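Local coordinates for DNA mismatch repair protein MutL (Aquifex aeolicus, PDB 6LZI) that binds and probably hydrolyses ATP through its GHKL-type ATPase domain, held here with ADP and magnesium, as part of DNA mismatch repair, at residues Glu22-Ser27 with Val35-Val40; Asn26-Lys31 with Val177-Phe182; Lys162-Ile167 with Arg186-Leu191. All blocks are in the same frame, centred on the assembly; numbering follows the deposited sequence.

Contact 1: Glu22-Ser27 with Val35-Val40. With MG (magnesium ion), chain B; ADP (adenosine-5'-diphosphate), chain H.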
loop_
_atom_site.group_PDB
_atom_site.type_symbol
_atom_site.label_atom_id
_atom_site.label_comp_id
_atom_site.label_asym_id
_atom_site.label_seq_id
_atom_site.Cartn_x
_atom_site.Cartn_y
_atom_site.Cartn_z
ATOM N N GLU A 22 5.251 -3.805 3.354
ATOM C CA GLU A 22 5.845 -3.516 4.655
ATOM C C GLU A 22 6.294 -2.100 4.704
ATOM O O GLU A 22 6.075 -1.437 5.719
ATOM C CB GLU A 22 6.999 -4.428 4.985
ATOM C CG GLU A 22 6.581 -5.885 4.991
ATOM C CD GLU A 22 5.654 -6.229 6.153
ATOM O OE1 GLU A 22 4.895 -7.235 6.078
ATOM O OE2 GLU A 22 5.626 -5.480 7.136
ATOM N N LEU A 23 6.876 -1.585 3.594
ATOM C CA LEU A 23 7.329 -0.190 3.690
ATOM C C LEU A 23 6.151 0.785 3.788
ATOM O O LEU A 23 6.185 1.716 4.590
ATOM C CB LEU A 23 8.248 0.177 2.503
ATOM C CG LEU A 23 9.482 -0.736 2.589
ATOM C CD1 LEU A 23 10.356 -0.407 1.295
ATOM C CD2 LEU A 23 10.319 -0.707 3.821
ATOM N N VAL A 24 5.104 0.604 2.967
ATOM C CA VAL A 24 4.022 1.583 2.982
ATOM C C VAL A 24 3.282 1.463 4.303
ATOM O O VAL A 24 2.844 2.454 4.880
ATOM C CB VAL A 24 3.101 1.302 1.780
ATOM C CG1 VAL A 24 1.810 2.035 1.904
ATOM C CG2 VAL A 24 3.855 1.638 0.411
ATOM N N GLU A 25 3.182 0.247 4.830
ATOM C CA GLU A 25 2.592 0.122 6.168
ATOM C C GLU A 25 3.362 0.963 7.181
ATOM O O GLU A 25 2.735 1.657 8.004
ATOM C CB GLU A 25 2.523 -1.358 6.600
ATOM C CG GLU A 25 2.025 -1.560 8.036
ATOM C CD GLU A 25 1.854 -3.038 8.381
ATOM O OE1 GLU A 25 2.488 -3.581 9.349
ATOM O OE2 GLU A 25 1.026 -3.657 7.701
ATOM N N ASN A 26 4.714 0.977 7.082
ATOM C CA ASN A 26 5.538 1.719 8.019
ATOM C C ASN A 26 5.335 3.212 7.822
ATOM O O ASN A 26 5.250 3.975 8.801
ATOM C CB ASN A 26 7.012 1.341 7.824
ATOM C CG ASN A 26 7.329 0.010 8.456
ATOM O OD1 ASN A 26 6.539 -0.465 9.270
ATOM N ND2 ASN A 26 8.440 -0.581 8.142
ATOM N N SER A 27 5.164 3.620 6.582
ATOM C CA SER A 27 4.915 5.054 6.342
ATOM C C SER A 27 3.629 5.494 6.984
ATOM O O SER A 27 3.545 6.592 7.533
ATOM C CB SER A 27 4.811 5.341 4.876
ATOM O OG SER A 27 6.094 4.990 4.305
ATOM N N VAL A 35 2.848 9.481 0.398
ATOM C CA VAL A 35 3.644 8.280 0.226
ATOM C C VAL A 35 3.992 8.126 -1.247
ATOM O O VAL A 35 3.100 8.077 -2.105
ATOM C CB VAL A 35 2.852 7.067 0.718
ATOM C CG1 VAL A 35 3.667 5.776 0.418
ATOM C CG2 VAL A 35 2.521 7.193 2.242
ATOM N N GLU A 36 5.273 7.998 -1.536
ATOM C CA GLU A 36 5.706 7.932 -2.924
ATOM C C GLU A 36 6.401 6.602 -3.084
ATOM O O GLU A 36 7.314 6.299 -2.299
ATOM C CB GLU A 36 6.695 9.051 -3.195
ATOM C CG GLU A 36 7.192 9.097 -4.630
ATOM C CD GLU A 36 8.167 10.262 -4.784
ATOM O OE1 GLU A 36 7.683 11.416 -4.686
ATOM O OE2 GLU A 36 9.392 10.019 -4.896
ATOM N N VAL A 37 5.974 5.818 -4.089
ATOM C CA VAL A 37 6.594 4.541 -4.377
ATOM C C VAL A 37 7.186 4.535 -5.771
ATOM O O VAL A 37 6.544 4.965 -6.743
ATOM C CB VAL A 37 5.548 3.422 -4.298
ATOM C CG1 VAL A 37 6.202 2.036 -4.510
ATOM C CG2 VAL A 37 4.775 3.467 -2.926
ATOM N N GLU A 38 8.379 3.951 -5.900
ATOM C CA GLU A 38 8.997 3.786 -7.215
ATOM C C GLU A 38 9.478 2.357 -7.312
ATOM O O GLU A 38 10.075 1.836 -6.379
ATOM C CB GLU A 38 10.157 4.777 -7.419
ATOM C CG GLU A 38 10.917 4.407 -8.649
ATOM C CD GLU A 38 11.930 5.448 -9.034
ATOM O OE1 GLU A 38 12.323 6.230 -8.117
ATOM O OE2 GLU A 38 12.310 5.469 -10.247
ATOM N N ILE A 39 9.197 1.707 -8.449
ATOM C CA ILE A 39 9.775 0.402 -8.665
ATOM C C ILE A 39 10.471 0.412 -10.010
ATOM O O ILE A 39 10.079 1.155 -10.938
ATOM C CB ILE A 39 8.705 -0.709 -8.605
ATOM C CG1 ILE A 39 7.611 -0.423 -9.588
ATOM C CG2 ILE A 39 8.032 -0.783 -7.176
ATOM C CD1 ILE A 39 6.716 -1.642 -9.742
ATOM N N VAL A 40 11.526 -0.386 -10.094
ATOM C CA VAL A 40 12.278 -0.574 -11.341
ATOM C C VAL A 40 12.371 -2.074 -11.524
ATOM O O VAL A 40 12.782 -2.766 -10.591
ATOM C CB VAL A 40 13.669 0.069 -11.228
ATOM C CG1 VAL A 40 14.504 -0.059 -12.572
ATOM C CG2 VAL A 40 13.529 1.571 -10.864
HETATM MG MG MG B . 6.454 -2.332 10.062
HETATM P PB ADP H . 7.243 -2.781 13.003
HETATM O O1B ADP H . 6.741 -1.770 12.028
HETATM O O2B ADP H . 7.502 -2.165 14.403
HETATM O O3B ADP H . 6.321 -3.977 13.107
HETATM P PA ADP H . 9.457 -2.695 11.185
HETATM O O1A ADP H . 10.684 -3.546 11.027
HETATM O O2A ADP H . 8.586 -2.607 9.979
HETATM O O3A ADP H . 8.656 -3.323 12.493
HETATM O "O5'" ADP H . 9.877 -1.162 11.474
HETATM C "C5'" ADP H . 10.587 -1.073 12.711
HETATM C "C4'" ADP H . 10.419 0.314 13.325
HETATM O "O4'" ADP H . 11.072 1.256 12.512
HETATM C "C3'" ADP H . 9.001 0.825 13.476
HETATM O "O3'" ADP H . 8.480 0.433 14.776
HETATM C "C2'" ADP H . 9.192 2.329 13.446
HETATM O "O2'" ADP H . 9.599 2.662 14.813
HETATM C "C1'" ADP H . 10.405 2.502 12.565
HETATM N N9 ADP H . 10.058 2.829 11.188
HETATM C C8 ADP H . 10.123 2.021 10.094
HETATM N N7 ADP H . 9.744 2.688 8.971
HETATM C C5 ADP H . 9.414 3.934 9.401
HETATM C C6 ADP H . 8.928 5.127 8.701
HETATM N N6 ADP H . 8.695 5.082 7.361
HETATM N N1 ADP H . 8.700 6.240 9.452
HETATM C C2 ADP H . 8.920 6.211 10.832
HETATM N N3 ADP H . 9.383 5.172 11.522
HETATM C C4 ADP H . 9.650 4.035 10.822
HETATM O O HOH W 1 6.398 -2.987 7.946
HETATM O O HOH W 2 4.444 -2.044 10.281
HETATM O O HOH W 3 6.291 -4.443 10.632
#
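Helix segment Glu22-Ser27 runs nearly antiparallel to strand segment Val35-Val40, at 165°, with the two axes 9.6 Å apart at their closest. This is the helix-on-sheet layer of the Bergerat ATP-binding fold shared by GHKL ATPases. The backbones come nearest at Ser27 and Val35. Val24 carries the packing with one methyl. Its CG2 lies 4.1 Å from Val35 CG1 and 3.9 Å from Val37 CG2. The Val24 and Val37 side chains cross at about a right angle. With CG1 anti to the backbone N (chi1 166°), CG2 lies anti to the carbonyl carbon, and this is the branch that reaches both strand valines. Ser27 adds its CB against Val35 CG2. Its OG turns elsewhere and is hydrogen-bonded to Asp51, which also binds ADP. Ile167 and Tyr170 of helix 156-173 pack on Val24 too, so this valine is buried between helix 156-173 and the sheet.

The other side of the same helix faces the nucleotide. Glu22 accepts from water 1 through both its backbone O and OE2, and Glu25 OE1 accepts from water 2. Both waters are magnesium ligands, so the two glutamates form a second shell. Asn26 is the protein ligand in the first shell: OD1 binds the magnesium ion at 2.0 Å, while ND2 donates to ADP O2A at 2.7 Å.

Contact 2: Asn26-Lys31 with Val177-Phe182. With MG (magnesium ion), chain B; ADP (adenosine-5'-diphosphate), chain H.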
loop_
_atom_site.group_PDB
_atom_site.type_symbol
_atom_site.label_atom_id
_atom_site.label_comp_id
_atom_site.label_asym_id
_atom_site.label_seq_id
_atom_site.Cartn_x
_atom_site.Cartn_y
_atom_site.Cartn_z
ATOM N N ASN A 26 4.714 0.977 7.082
ATOM C CA ASN A 26 5.538 1.719 8.019
ATOM C C ASN A 26 5.335 3.212 7.822
ATOM O O ASN A 26 5.250 3.975 8.801
ATOM C CB ASN A 26 7.012 1.341 7.824
ATOM C CG ASN A 26 7.329 0.010 8.456
ATOM O OD1 ASN A 26 6.539 -0.465 9.270
ATOM N ND2 ASN A 26 8.440 -0.581 8.142
ATOM N N SER A 27 5.164 3.620 6.582
ATOM C CA SER A 27 4.915 5.054 6.342
ATOM C C SER A 27 3.629 5.494 6.984
ATOM O O SER A 27 3.545 6.592 7.533
ATOM C CB SER A 27 4.811 5.341 4.876
ATOM O OG SER A 27 6.094 4.990 4.305
ATOM N N LEU A 28 2.578 4.700 6.762
ATOM C CA LEU A 28 1.261 5.074 7.339
ATOM C C LEU A 28 1.277 4.993 8.864
ATOM O O LEU A 28 0.595 5.783 9.549
ATOM C CB LEU A 28 0.192 4.142 6.804
ATOM C CG LEU A 28 0.037 4.210 5.283
ATOM C CD1 LEU A 28 -0.937 3.155 4.772
ATOM C CD2 LEU A 28 -0.554 5.595 4.897
ATOM N N ASP A 29 1.973 3.984 9.416
ATOM C CA ASP A 29 2.186 3.918 10.854
ATOM C C ASP A 29 2.832 5.193 11.378
ATOM O O ASP A 29 2.518 5.642 12.482
ATOM C CB ASP A 29 3.066 2.732 11.255
ATOM C CG ASP A 29 2.390 1.355 11.107
ATOM O OD1 ASP A 29 1.147 1.240 10.920
ATOM O OD2 ASP A 29 3.173 0.386 11.142
ATOM N N ALA A 30 3.727 5.801 10.588
ATOM C CA ALA A 30 4.402 7.034 10.962
ATOM C C ALA A 30 3.645 8.295 10.531
ATOM O O ALA A 30 4.232 9.386 10.535
ATOM C CB ALA A 30 5.807 7.060 10.384
ATOM N N LYS A 31 2.344 8.156 10.262
ATOM C CA LYS A 31 1.362 9.192 9.929
ATOM C C LYS A 31 1.823 10.068 8.791
ATOM O O LYS A 31 1.663 11.302 8.798
ATOM C CB LYS A 31 0.931 10.042 11.136
ATOM C CG LYS A 31 1.836 10.166 12.330
ATOM C CD LYS A 31 1.074 10.872 13.480
ATOM C CE LYS A 31 1.923 11.858 14.276
ATOM N NZ LYS A 31 2.550 12.978 13.479
ATOM N N VAL A 177 -4.580 10.429 2.440
ATOM C CA VAL A 177 -3.158 10.272 2.132
ATOM C C VAL A 177 -2.955 10.384 0.634
ATOM O O VAL A 177 -3.723 9.830 -0.145
ATOM C CB VAL A 177 -2.617 8.928 2.645
ATOM C CG1 VAL A 177 -1.098 8.727 2.291
ATOM C CG2 VAL A 177 -2.782 8.954 4.179
ATOM N N GLU A 178 -1.909 11.088 0.240
ATOM C CA GLU A 178 -1.560 11.109 -1.167
ATOM C C GLU A 178 -0.680 9.919 -1.477
ATOM O O GLU A 178 0.200 9.568 -0.696
ATOM C CB GLU A 178 -0.859 12.437 -1.509
ATOM C CG GLU A 178 -0.364 12.520 -2.958
ATOM C CD GLU A 178 0.184 13.892 -3.220
ATOM O OE1 GLU A 178 1.016 14.038 -4.123
ATOM O OE2 GLU A 178 -0.241 14.832 -2.520
ATOM N N PHE A 179 -0.923 9.293 -2.625
ATOM C CA PHE A 179 -0.090 8.199 -3.080
ATOM C C PHE A 179 0.381 8.474 -4.490
ATOM O O PHE A 179 -0.407 8.839 -5.360
ATOM C CB PHE A 179 -0.868 6.856 -3.087
ATOM C CG PHE A 179 -1.210 6.377 -1.741
ATOM C CD1 PHE A 179 -0.345 5.551 -1.044
ATOM C CD2 PHE A 179 -2.451 6.724 -1.158
ATOM C CE1 PHE A 179 -0.653 5.107 0.210
ATOM C CE2 PHE A 179 -2.736 6.321 0.115
ATOM C CZ PHE A 179 -1.846 5.531 0.775
ATOM N N THR A 180 1.639 8.192 -4.739
ATOM C CA THR A 180 2.163 8.214 -6.077
ATOM C C THR A 180 2.909 6.907 -6.299
ATOM O O THR A 180 3.585 6.420 -5.390
ATOM C CB THR A 180 3.113 9.401 -6.269
ATOM O OG1 THR A 180 2.389 10.609 -5.945
ATOM C CG2 THR A 180 3.507 9.492 -7.689
ATOM N N LEU A 181 2.807 6.363 -7.531
ATOM C CA LEU A 181 3.621 5.213 -7.944
ATOM C C LEU A 181 4.268 5.537 -9.280
ATOM O O LEU A 181 3.562 5.866 -10.220
ATOM C CB LEU A 181 2.752 3.954 -8.115
ATOM C CG LEU A 181 3.445 2.708 -8.701
ATOM C CD1 LEU A 181 4.545 2.110 -7.772
ATOM C CD2 LEU A 181 2.347 1.643 -8.960
ATOM N N PHE A 182 5.606 5.433 -9.349
ATOM C CA PHE A 182 6.377 5.426 -10.573
ATOM C C PHE A 182 6.830 3.991 -10.838
ATOM O O PHE A 182 7.406 3.362 -9.957
ATOM C CB PHE A 182 7.631 6.305 -10.447
ATOM C CG PHE A 182 7.350 7.744 -10.148
ATOM C CD1 PHE A 182 7.138 8.636 -11.163
ATOM C CD2 PHE A 182 7.264 8.202 -8.823
ATOM C CE1 PHE A 182 6.854 9.963 -10.886
ATOM C CE2 PHE A 182 6.990 9.537 -8.546
ATOM C CZ PHE A 182 6.768 10.409 -9.573
HETATM MG MG MG B . 6.454 -2.332 10.062
HETATM P PB ADP H . 7.243 -2.781 13.003
HETATM O O1B ADP H . 6.741 -1.770 12.028
HETATM O O2B ADP H . 7.502 -2.165 14.403
HETATM O O3B ADP H . 6.321 -3.977 13.107
HETATM P PA ADP H . 9.457 -2.695 11.185
HETATM O O1A ADP H . 10.684 -3.546 11.027
HETATM O O2A ADP H . 8.586 -2.607 9.979
HETATM O O3A ADP H . 8.656 -3.323 12.493
HETATM O "O5'" ADP H . 9.877 -1.162 11.474
HETATM C "C5'" ADP H . 10.587 -1.073 12.711
HETATM C "C4'" ADP H . 10.419 0.314 13.325
HETATM O "O4'" ADP H . 11.072 1.256 12.512
HETATM C "C3'" ADP H . 9.001 0.825 13.476
HETATM O "O3'" ADP H . 8.480 0.433 14.776
HETATM C "C2'" ADP H . 9.192 2.329 13.446
HETATM O "O2'" ADP H . 9.599 2.662 14.813
HETATM C "C1'" ADP H . 10.405 2.502 12.565
HETATM N N9 ADP H . 10.058 2.829 11.188
HETATM C C8 ADP H . 10.123 2.021 10.094
HETATM N N7 ADP H . 9.744 2.688 8.971
HETATM C C5 ADP H . 9.414 3.934 9.401
HETATM C C6 ADP H . 8.928 5.127 8.701
HETATM N N6 ADP H . 8.695 5.082 7.361
HETATM N N1 ADP H . 8.700 6.240 9.452
HETATM C C2 ADP H . 8.920 6.211 10.832
HETATM N N3 ADP H . 9.383 5.172 11.522
HETATM C C4 ADP H . 9.650 4.035 10.822
HETATM O O HOH W 2 4.444 -2.044 10.281
HETATM O O HOH W 1 6.398 -2.987 7.946
HETATM O O HOH W 3 6.291 -4.443 10.632
#
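The ADP pocket borders this contact, which lies where the nucleotide-binding helix ends. Leu28 of that helix reaches Val177 and Phe179 with a single methyl, CD2. It sits 4.1 Å from Val177 CG2 and about as far from Val177 CG1, so it rests against both branches of the valine. The same methyl lies 4.3 Å from CZ of the Phe179 ring, approaching it obliquely. Leu28 CG is anti to the carbonyl carbon (chi1 -61°) and CD1 continues the extended chain (chi2 174°). This leaves CD2 as the branch turned to Val177. The contact is small, 88 Å² in all, and wholly apolar. Tyr170 and Asn174 also touch Leu28.

In the Bergerat fold, this joins the end of helix 16-29 to strand 178-183, which lies next to strand 34-40 in the sheet. The helix finishes in a Schellman motif. Lys31, with positive phi, is its C-prime residue: Lys31 N bonds to Leu28 O, and Ala32 N to Ser27 O. Leu28 therefore serves the contact with its side chain and the helix end with its carbonyl.

Neighbouring residues on the turn serve the nucleotide. Ala30 CB lies against the adenine, 3.1 Å from ADP N1, a close approach. One turn earlier, Asn26 CB is 3.3 Å from ADP N7, so the two residues border the base at different points. Asp29 works at the phosphate end. Its OD2 accepts a hydrogen bond of 2.9 Å from water 2, a magnesium ligand, which makes this exposed carboxylate a second-shell group.

Contact 3: Lys162-Ile167 with Arg186-Leu191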
loop_
_atom_site.group_PDB
_atom_site.type_symbol
_atom_site.label_atom_id
_atom_site.label_comp_id
_atom_site.label_asym_id
_atom_site.label_seq_id
_atom_site.Cartn_x
_atom_site.Cartn_y
_atom_site.Cartn_z
ATOM N N LYS A 162 1.018 -6.433 -9.381
ATOM C CA LYS A 162 0.733 -6.736 -7.982
ATOM C C LYS A 162 0.999 -5.524 -7.110
ATOM O O LYS A 162 0.213 -5.231 -6.224
ATOM C CB LYS A 162 1.549 -7.928 -7.490
ATOM C CG LYS A 162 1.190 -9.233 -8.156
ATOM C CD LYS A 162 2.389 -10.181 -8.184
ATOM C CE LYS A 162 2.788 -10.699 -6.803
ATOM N NZ LYS A 162 3.989 -11.689 -6.829
ATOM N N VAL A 163 2.041 -4.752 -7.434
ATOM C CA VAL A 163 2.366 -3.542 -6.699
ATOM C C VAL A 163 1.335 -2.464 -6.998
ATOM O O VAL A 163 0.880 -1.758 -6.089
ATOM C CB VAL A 163 3.797 -3.051 -7.050
ATOM C CG1 VAL A 163 3.996 -1.595 -6.524
ATOM C CG2 VAL A 163 4.806 -3.940 -6.443
ATOM N N LEU A 164 0.876 -2.396 -8.244
ATOM C CA LEU A 164 -0.186 -1.446 -8.599
ATOM C C LEU A 164 -1.470 -1.722 -7.827
ATOM O O LEU A 164 -2.045 -0.788 -7.224
ATOM C CB LEU A 164 -0.461 -1.469 -10.098
ATOM C CG LEU A 164 -1.551 -0.472 -10.563
ATOM C CD1 LEU A 164 -1.241 0.912 -10.125
ATOM C CD2 LEU A 164 -1.633 -0.533 -12.108
ATOM N N GLU A 165 -1.891 -3.012 -7.783
ATOM C CA GLU A 165 -3.076 -3.397 -7.002
ATOM C C GLU A 165 -2.913 -3.115 -5.506
ATOM O O GLU A 165 -3.848 -2.644 -4.849
ATOM C CB GLU A 165 -3.390 -4.896 -7.169
ATOM C CG GLU A 165 -4.125 -5.252 -8.481
ATOM C CD GLU A 165 -5.305 -4.316 -8.748
ATOM O OE1 GLU A 165 -5.272 -3.556 -9.754
ATOM O OE2 GLU A 165 -6.243 -4.305 -7.914
ATOM N N LEU A 166 -1.754 -3.445 -4.937
ATOM C CA LEU A 166 -1.488 -3.125 -3.531
ATOM C C LEU A 166 -1.621 -1.645 -3.237
ATOM O O LEU A 166 -2.179 -1.271 -2.211
ATOM C CB LEU A 166 -0.085 -3.606 -3.136
ATOM C CG LEU A 166 0.312 -3.268 -1.701
ATOM C CD1 LEU A 166 -0.452 -4.197 -0.715
ATOM C CD2 LEU A 166 1.849 -3.312 -1.477
ATOM N N ILE A 167 -1.042 -0.783 -4.079
ATOM C CA ILE A 167 -1.123 0.660 -3.766
ATOM C C ILE A 167 -2.562 1.150 -3.906
ATOM O O ILE A 167 -3.031 1.960 -3.108
ATOM C CB ILE A 167 -0.176 1.485 -4.655
ATOM C CG1 ILE A 167 1.278 1.024 -4.454
ATOM C CG2 ILE A 167 -0.415 2.992 -4.317
ATOM C CD1 ILE A 167 1.795 1.099 -2.995
ATOM N N ARG A 186 7.851 5.841 -15.347
ATOM C CA ARG A 186 6.633 6.569 -15.674
ATOM C C ARG A 186 5.742 6.671 -14.439
ATOM O O ARG A 186 5.660 5.737 -13.639
ATOM C CB ARG A 186 5.889 5.890 -16.807
ATOM C CG ARG A 186 6.760 5.712 -18.049
ATOM C CD ARG A 186 5.956 5.072 -19.142
ATOM N NE ARG A 186 6.707 4.076 -19.904
ATOM C CZ ARG A 186 6.117 3.159 -20.666
ATOM N NH1 ARG A 186 4.793 3.117 -20.740
ATOM N NH2 ARG A 186 6.834 2.284 -21.353
ATOM N N GLU A 187 5.108 7.822 -14.272
ATOM C CA GLU A 187 4.223 8.056 -13.134
ATOM C C GLU A 187 2.948 7.270 -13.402
ATOM O O GLU A 187 2.081 7.736 -14.144
ATOM C CB GLU A 187 3.950 9.551 -12.980
ATOM C CG GLU A 187 3.555 10.002 -11.562
ATOM C CD GLU A 187 3.121 11.484 -11.478
ATOM O OE1 GLU A 187 3.500 12.188 -10.510
ATOM O OE2 GLU A 187 2.355 11.937 -12.360
ATOM N N THR A 188 2.829 6.047 -12.857
ATOM C CA THR A 188 1.663 5.264 -13.238
ATOM C C THR A 188 0.454 5.442 -12.310
ATOM O O THR A 188 -0.649 5.046 -12.693
ATOM C CB THR A 188 1.982 3.797 -13.383
ATOM O OG1 THR A 188 2.097 3.183 -12.109
ATOM C CG2 THR A 188 3.266 3.613 -14.259
ATOM N N LEU A 189 0.605 6.075 -11.155
ATOM C CA LEU A 189 -0.564 6.254 -10.285
ATOM C C LEU A 189 -0.325 7.542 -9.518
ATOM O O LEU A 189 0.792 7.769 -9.046
ATOM C CB LEU A 189 -0.770 5.038 -9.362
ATOM C CG LEU A 189 -1.797 4.850 -8.231
ATOM C CD1 LEU A 189 -1.449 5.674 -7.009
ATOM C CD2 LEU A 189 -3.215 5.138 -8.684
ATOM N N LYS A 190 -1.328 8.419 -9.466
ATOM C CA LYS A 190 -1.199 9.652 -8.691
ATOM C C LYS A 190 -2.563 9.886 -8.095
ATOM O O LYS A 190 -3.517 10.103 -8.851
ATOM C CB LYS A 190 -0.830 10.890 -9.515
ATOM C CG LYS A 190 0.350 10.781 -10.340
ATOM C CD LYS A 190 0.157 9.903 -11.593
ATOM C CE LYS A 190 -0.993 10.308 -12.493
ATOM N NZ LYS A 190 -1.484 9.073 -13.183
ATOM N N LEU A 191 -2.657 9.802 -6.779
ATOM C CA LEU A 191 -3.909 10.039 -6.068
ATOM C C LEU A 191 -3.703 11.127 -5.029
ATOM O O LEU A 191 -2.891 10.958 -4.133
ATOM C CB LEU A 191 -4.364 8.750 -5.384
ATOM C CG LEU A 191 -4.691 7.762 -6.508
ATOM C CD1 LEU A 191 -4.828 6.398 -5.911
ATOM C CD2 LEU A 191 -5.986 8.188 -7.200
#
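A classic beta bulge marks the strand side of this contact: Thr188 and Leu189 both face Leu181 on the neighbouring strand. Both side chains also start out toward helix segment Lys162-Ile167, although the residues are consecutive. Thr188 has a near-helical backbone (phi -92°, psi -11°), unlike the extended residues after it. Leu164 meets both bulge residues with one methyl. Its CD1 is 4.2 Å from Leu189 CB and 4.5 Å from Thr188 OG1, so the threonine is touched only at the margin. The Thr188 hydroxyl has a weak hydrogen bond with Ser183.

Ile167, one turn further along the helix, makes the closest approach, with CG2 at 3.9 Å from Leu189 CD1. Their side chains slant across each other. In Ile167 the CG2 branch is anti to the backbone N and meets Leu189, while the CG1 arm leads away from the strand. Leu189 is thus held at two points, with CB against Leu164 and the CD1 end against Ile167.

The contact packs helix 156-173 on strand 186-191, the outermost strand at one end of the eight-stranded sheet of the Bergerat fold. Helix and strand segments run nearly parallel, at 17°, with their axes 10.1 Å apart. Strand 178-183 lies between them in the chain, and its Leu181 touches Val163 and Leu164 from the helix as well as Thr188 and Leu189. Leu166 does not touch the strand segment; it packs on Val17, Val20 and Lys21 of helix 16-29. Ile167 also touches Val20.

In the fold
All three contacts pack helices on the same face of one mixed sheet. Contacts 1 and 2 both start from helix 16-29, share Asn26 and Ser27, and have centres 6 Å apart. They reach neighbouring strands, 34-40 and 178-183. Contact 3 uses helix 156-173 and strand 186-191, the next strand outward; its centre is 10 Å from contact 1 and 12 Å from contact 2. Along the chain, contact 1 closes before contact 3 opens, whereas contacts 2 and 3 alternate. Ile167 joins contacts 1 and 3 through packing on Val24 and Val37. Through contact 2 and the Ile167 packing, the nucleotide-binding helix 16-29 meets strand 178-183 and helix 156-173, well over 100 residues further along.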